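Local coordinates for N-acetylmuramoyl-L-alanine amidase domain-containing protein SAOUHSC_02979 (Staphylococcus aureus, PDB 5T1Q) that is a secreted hydrolase that probably cleaves amide bonds, seen here as the part holding its glucosaminidase-like and CHAP domains, at residues Pro4-Gln9 / Tyr189-Asn194; Asn107-Lys112 / Lys146-Asp151. All coordinates share one frame; numbering follows the deposited sequence.

Interaction 1: Pro4-Gln9 / Tyr189-Asn194; sequences PQLPTQ and YATDPN
T191 meets P7 with its methyl while its hydroxyl is gripped on two counts. T191 OG1 is hydrogen-bonded to the E126 carboxylate and to the backbone N of A127. With OG1 between the backbone N and the carbonyl carbon (chi1 57°), CG2 stands anti to the carbonyl carbon and is given over to apolar packing. The T191 and P7 side chains reach toward each other tip to tip, and T191 CG2 touches P7 CD at 3.5 Å. L6 comes in next to them. L6 CD2 lies over the backbone, 3.8 Å from A190 C, and reaches T191 CG2 at 4.1 Å. Q5 and Y189 form the other end of the contact. Their side chains lie side by side and point the same way. The Q5 amide plane is turned 35° from the tyrosine ring. Q5 NE2 sits over one ring face, offset toward the rim, 3.9 Å from Y189 CE2. The bend at chi2 (-61°) helps fold the glutamine chain into this place. Its amide is held from outside the two segments: NE2 donates to G110 O and OE1 accepts from K112 N. These two bonds probably fix the rotation of the amide, and so its pose over the ring. The ring end is held in turn by the bond of Y189 OH to F109 O. The contact thus lays the N-terminal segment 4-9 on a loop of the glucosaminidase-like domain. Y189 touches Q88 and E92 of helix 82-93 and Y195 of helix 195-205, and P7 rests on Y133 and I135 of strand 131-140.

Interaction 2: Asn107-Lys112 / Lys146-Asp151; sequences NLFGIK and KESLKD
F109 and L149 cross obliquely, with the leucine methyl at the ring edge. L149 CD2 lies near the ring plane, 3.9 Å from F109 CZ. S148 OG is also at the edge and near the plane, 3.6 Å from F109 CD1. S148 and L149 therefore meet this phenylalanine at its rim, while Y152 of the same helix stacks on the ring. F109 CG is anti to its carbonyl carbon (chi1 -60°), and the bond to CB already points toward the helix. L108 lies beside F109 and also meets the helix: its CD1 is 4.3 Å from L149 CD2. The one direct hydrogen bond between the segments is nearly straight. L108 N donates to S148 OG at 3.1 Å, with an angle of 168°. S148 OG also bonds a water, at 2.7 Å, and this water donates to N107 OD1. In this glucosaminidase-like domain, whose family belongs to the lysozyme clan, the contact packs helix 145-158 against the loop leading from helix 82-93 to the two-stranded sheet. N107 holds that loop in shape with both ends of its amide. Its OD1 accepts from I111 N, with the donor tilted 18° from the carbonyl plane, and weakly from F109 N. Its ND2 donates to I111 O at 2.9 Å, and I111 O lies in the amide plane. At the far end, I111 CD1 approaches the helix backbone at D151 C, at 4.3 Å. The D151 carboxylate is bound to Y142 and R140.

In the fold
The two contacts adjoin, with centres about 17 Å apart, and they meet at loop 107-112, which interaction 2 packs on a helix and to which Q5, L6 and Y189 of interaction 1 bond. Interaction 2 is the buried one, with every touching residue inside the protein. Interaction 1 is partly buried and joins two irregular segments. Their chemistry differs accordingly. Interaction 1 rests on van der Waals packing between its own segments, with one amide over a ring face, its polar side-chain ends being turned to other parts of the chain. Interaction 2 has a direct hydrogen bond and a water among its apolar groups. L6 O also bonds K112 NZ, adding a lysine tie between them.

Interaction 1: Pro4-Gln9 / Tyr189-Asn194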
loop_
_atom_site.group_PDB
_atom_site.type_symbol
_atom_site.label_atom_id
_atom_site.label_comp_id
_atom_site.label_asym_id
_atom_site.label_seq_id
_atom_site.Cartn_x
_atom_site.Cartn_y
_atom_site.Cartn_z
ATOM N N PRO A 4 19.151 -10.339 -0.452
ATOM C CA PRO A 4 18.963 -9.187 -1.353
ATOM C C PRO A 4 17.585 -8.482 -1.313
ATOM O O PRO A 4 17.507 -7.297 -1.656
ATOM C CB PRO A 4 19.219 -9.788 -2.740
ATOM C CG PRO A 4 20.142 -10.926 -2.481
ATOM C CD PRO A 4 19.646 -11.517 -1.194
ATOM N N GLN A 5 16.520 -9.196 -0.936
ATOM C CA GLN A 5 15.189 -8.581 -0.837
ATOM C C GLN A 5 15.030 -7.618 0.340
ATOM O O GLN A 5 14.049 -6.878 0.404
ATOM C CB GLN A 5 14.070 -9.637 -0.770
ATOM C CG GLN A 5 13.616 -10.146 -2.119
ATOM C CD GLN A 5 13.053 -9.043 -2.990
ATOM O OE1 GLN A 5 13.614 -8.733 -4.028
ATOM N NE2 GLN A 5 11.977 -8.405 -2.541
ATOM N N LEU A 6 15.974 -7.633 1.273
ATOM C CA LEU A 6 15.890 -6.756 2.441
ATOM C C LEU A 6 16.909 -5.638 2.288
ATOM O O LEU A 6 17.738 -5.692 1.380
ATOM C CB LEU A 6 16.107 -7.565 3.724
ATOM C CG LEU A 6 15.132 -8.736 3.931
ATOM C CD1 LEU A 6 15.530 -9.527 5.167
ATOM C CD2 LEU A 6 13.682 -8.273 4.038
ATOM N N PRO A 7 16.813 -4.589 3.127
ATOM C CA PRO A 7 17.786 -3.500 3.023
ATOM C C PRO A 7 19.215 -3.939 3.325
ATOM O O PRO A 7 19.453 -4.651 4.300
ATOM C CB PRO A 7 17.320 -2.497 4.089
ATOM C CG PRO A 7 15.878 -2.786 4.290
ATOM C CD PRO A 7 15.712 -4.257 4.053
ATOM N N THR A 8 20.145 -3.528 2.474
ATOM C CA THR A 8 21.554 -3.818 2.669
ATOM C C THR A 8 22.152 -2.753 3.579
ATOM O O THR A 8 21.511 -1.742 3.874
ATOM C CB THR A 8 22.325 -3.799 1.343
ATOM O OG1 THR A 8 22.224 -2.496 0.756
ATOM C CG2 THR A 8 21.769 -4.841 0.384
ATOM N N GLN A 9 23.388 -2.981 4.004
ATOM C CA GLN A 9 24.095 -2.045 4.869
ATOM C C GLN A 9 24.279 -0.687 4.182
ATOM O O GLN A 9 24.091 0.360 4.811
ATOM C CB GLN A 9 25.451 -2.645 5.291
ATOM C CG GLN A 9 26.357 -1.753 6.143
ATOM C CD GLN A 9 25.743 -1.317 7.472
ATOM O OE1 GLN A 9 24.645 -1.745 7.852
ATOM N NE2 GLN A 9 26.464 -0.454 8.193
ATOM N N TYR A 189 10.946 -11.830 2.779
ATOM C CA TYR A 189 10.632 -11.112 1.550
ATOM C C TYR A 189 10.500 -9.602 1.730
ATOM O O TYR A 189 10.865 -8.846 0.826
ATOM C CB TYR A 189 9.331 -11.654 0.975
ATOM C CG TYR A 189 9.186 -11.426 -0.508
ATOM C CD1 TYR A 189 9.695 -12.351 -1.413
ATOM C CD2 TYR A 189 8.556 -10.289 -1.010
ATOM C CE1 TYR A 189 9.563 -12.159 -2.778
ATOM C CE2 TYR A 189 8.428 -10.086 -2.372
ATOM C CZ TYR A 189 8.935 -11.028 -3.253
ATOM O OH TYR A 189 8.813 -10.853 -4.607
ATOM N N ALA A 190 9.967 -9.178 2.878
ATOM C CA ALA A 190 9.749 -7.758 3.168
ATOM C C ALA A 190 9.984 -7.422 4.630
ATOM O O ALA A 190 10.017 -8.306 5.496
ATOM C CB ALA A 190 8.329 -7.368 2.780
ATOM N N THR A 191 10.154 -6.135 4.897
ATOM C CA THR A 191 10.363 -5.645 6.259
ATOM C C THR A 191 9.026 -5.309 6.939
ATOM O O THR A 191 8.932 -5.251 8.170
ATOM C CB THR A 191 11.248 -4.396 6.243
ATOM O OG1 THR A 191 10.636 -3.406 5.413
ATOM C CG2 THR A 191 12.618 -4.716 5.688
ATOM N N ASP A 192 8.005 -5.092 6.123
ATOM C CA ASP A 192 6.656 -4.767 6.594
ATOM C C ASP A 192 6.205 -5.832 7.599
ATOM O O ASP A 192 6.015 -6.980 7.227
ATOM C CB ASP A 192 5.709 -4.702 5.373
ATOM C CG ASP A 192 4.290 -4.254 5.720
ATOM O OD1 ASP A 192 3.911 -4.205 6.913
ATOM O OD2 ASP A 192 3.543 -3.947 4.764
ATOM N N PRO A 193 6.012 -5.443 8.875
ATOM C CA PRO A 193 5.649 -6.426 9.900
ATOM C C PRO A 193 4.221 -6.961 9.791
ATOM O O PRO A 193 3.864 -7.870 10.536
ATOM C CB PRO A 193 5.847 -5.651 11.208
ATOM C CG PRO A 193 5.560 -4.240 10.842
ATOM C CD PRO A 193 6.015 -4.068 9.417
ATOM N N ASN A 194 3.413 -6.394 8.889
ATOM C CA ASN A 194 2.052 -6.879 8.667
ATOM C C ASN A 194 1.960 -7.603 7.333
ATOM O O ASN A 194 0.864 -7.834 6.844
ATOM C CB ASN A 194 1.055 -5.712 8.665
ATOM C CG ASN A 194 0.964 -5.006 10.001
ATOM O OD1 ASN A 194 0.984 -3.781 10.059
ATOM N ND2 ASN A 194 0.845 -5.768 11.073
#

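Interaction 2: Asn107-Lys112 / Lys146-Asp151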
loop_
_atom_site.group_PDB
_atom_site.type_symbol
_atom_site.label_atom_id
_atom_site.label_comp_id
_atom_site.label_asym_id
_atom_site.label_seq_id
_atom_site.Cartn_x
_atom_site.Cartn_y
_atom_site.Cartn_z
ATOM N N ASN A 107 8.019 -5.160 -13.494
ATOM C CA ASN A 107 8.351 -5.919 -12.281
ATOM C C ASN A 107 7.111 -5.927 -11.368
ATOM O O ASN A 107 6.813 -4.947 -10.684
ATOM C CB ASN A 107 9.568 -5.264 -11.618
ATOM C CG ASN A 107 10.117 -6.045 -10.429
ATOM O OD1 ASN A 107 9.465 -6.925 -9.869
ATOM N ND2 ASN A 107 11.342 -5.714 -10.042
ATOM N N LEU A 108 6.400 -7.047 -11.372
ATOM C CA LEU A 108 5.159 -7.190 -10.624
ATOM C C LEU A 108 5.301 -7.608 -9.171
ATOM O O LEU A 108 4.349 -7.440 -8.392
ATOM C CB LEU A 108 4.275 -8.234 -11.299
ATOM C CG LEU A 108 3.917 -8.015 -12.753
ATOM C CD1 LEU A 108 2.990 -9.139 -13.182
ATOM C CD2 LEU A 108 3.265 -6.659 -12.956
ATOM N N PHE A 109 6.462 -8.136 -8.796
ATOM C CA PHE A 109 6.666 -8.655 -7.444
ATOM C C PHE A 109 7.633 -7.871 -6.577
ATOM O O PHE A 109 7.962 -8.307 -5.470
ATOM C CB PHE A 109 7.119 -10.114 -7.552
ATOM C CG PHE A 109 6.130 -10.977 -8.245
ATOM C CD1 PHE A 109 6.119 -11.063 -9.624
ATOM C CD2 PHE A 109 5.179 -11.666 -7.526
ATOM C CE1 PHE A 109 5.178 -11.831 -10.275
ATOM C CE2 PHE A 109 4.240 -12.442 -8.174
ATOM C CZ PHE A 109 4.232 -12.519 -9.547
ATOM N N GLY A 110 8.080 -6.719 -7.057
ATOM C CA GLY A 110 9.029 -5.904 -6.298
ATOM C C GLY A 110 10.326 -6.630 -5.983
ATOM O O GLY A 110 10.867 -6.507 -4.882
ATOM N N ILE A 111 10.828 -7.386 -6.953
ATOM C CA ILE A 111 12.066 -8.137 -6.772
ATOM C C ILE A 111 13.240 -7.214 -7.062
ATOM O O ILE A 111 13.317 -6.630 -8.144
ATOM C CB ILE A 111 12.129 -9.379 -7.681
ATOM C CG1 ILE A 111 10.880 -10.242 -7.483
ATOM C CG2 ILE A 111 13.386 -10.203 -7.384
ATOM C CD1 ILE A 111 10.825 -11.464 -8.377
ATOM N N LYS A 112 14.145 -7.100 -6.088
ATOM C CA LYS A 112 15.343 -6.259 -6.203
ATOM C C LYS A 112 16.449 -6.932 -7.025
ATOM O O LYS A 112 16.423 -8.139 -7.228
ATOM C CB LYS A 112 15.877 -5.900 -4.813
ATOM C CG LYS A 112 14.984 -4.932 -4.037
ATOM C CD LYS A 112 15.387 -4.794 -2.570
ATOM C CE LYS A 112 16.786 -4.233 -2.390
ATOM N NZ LYS A 112 17.149 -4.065 -0.949
ATOM N N LYS A 146 5.845 -11.364 -18.705
ATOM C CA LYS A 146 6.090 -12.800 -18.876
ATOM C C LYS A 146 7.326 -13.216 -18.060
ATOM O O LYS A 146 7.273 -14.180 -17.298
ATOM C CB LYS A 146 6.305 -13.137 -20.356
ATOM C CG LYS A 146 6.547 -14.618 -20.645
ATOM C CD LYS A 146 6.740 -14.909 -22.132
ATOM C CE LYS A 146 8.050 -14.351 -22.674
ATOM N NZ LYS A 146 8.239 -14.675 -24.116
ATOM N N GLU A 147 8.423 -12.475 -18.221
ATOM C CA GLU A 147 9.663 -12.775 -17.507
ATOM C C GLU A 147 9.573 -12.472 -16.006
ATOM O O GLU A 147 10.344 -13.021 -15.229
ATOM C CB GLU A 147 10.873 -12.039 -18.118
ATOM C CG GLU A 147 11.252 -12.435 -19.553
ATOM C CD GLU A 147 10.416 -11.756 -20.641
ATOM O OE1 GLU A 147 10.459 -12.218 -21.808
ATOM O OE2 GLU A 147 9.726 -10.755 -20.341
ATOM N N SER A 148 8.652 -11.592 -15.605
ATOM C CA SER A 148 8.470 -11.262 -14.185
ATOM C C SER A 148 7.856 -12.435 -13.424
ATOM O O SER A 148 8.350 -12.820 -12.368
ATOM C CB SER A 148 7.596 -10.014 -14.026
ATOM O OG SER A 148 7.427 -9.665 -12.659
ATOM N N LEU A 149 6.774 -12.984 -13.966
ATOM C CA LEU A 149 6.093 -14.143 -13.377
ATOM C C LEU A 149 7.044 -15.343 -13.270
ATOM O O LEU A 149 7.053 -16.055 -12.259
ATOM C CB LEU A 149 4.887 -14.533 -14.235
ATOM C CG LEU A 149 3.732 -13.526 -14.358
ATOM C CD1 LEU A 149 2.848 -13.834 -15.564
ATOM C CD2 LEU A 149 2.912 -13.480 -13.081
ATOM N N LYS A 150 7.815 -15.565 -14.339
ATOM C CA LYS A 150 8.808 -16.648 -14.401
ATOM C C LYS A 150 9.912 -16.408 -13.355
ATOM O O LYS A 150 10.311 -17.332 -12.638
ATOM C CB LYS A 150 9.409 -16.707 -15.824
ATOM C CG LYS A 150 10.522 -17.723 -16.107
ATOM C CD LYS A 150 10.070 -19.167 -15.952
ATOM C CE LYS A 150 10.865 -20.110 -16.853
ATOM N NZ LYS A 150 12.342 -20.067 -16.660
ATOM N N ASP A 151 10.364 -15.160 -13.241
ATOM C CA ASP A 151 11.454 -14.832 -12.329
ATOM C C ASP A 151 11.034 -14.977 -10.855
ATOM O O ASP A 151 11.855 -15.331 -9.995
ATOM C CB ASP A 151 12.005 -13.439 -12.625
ATOM C CG ASP A 151 13.404 -13.228 -12.066
ATOM O OD1 ASP A 151 14.185 -14.202 -12.029
ATOM O OD2 ASP A 151 13.731 -12.082 -11.690
HETATM O O HOH W 1 9.276 -9.928 -10.734
#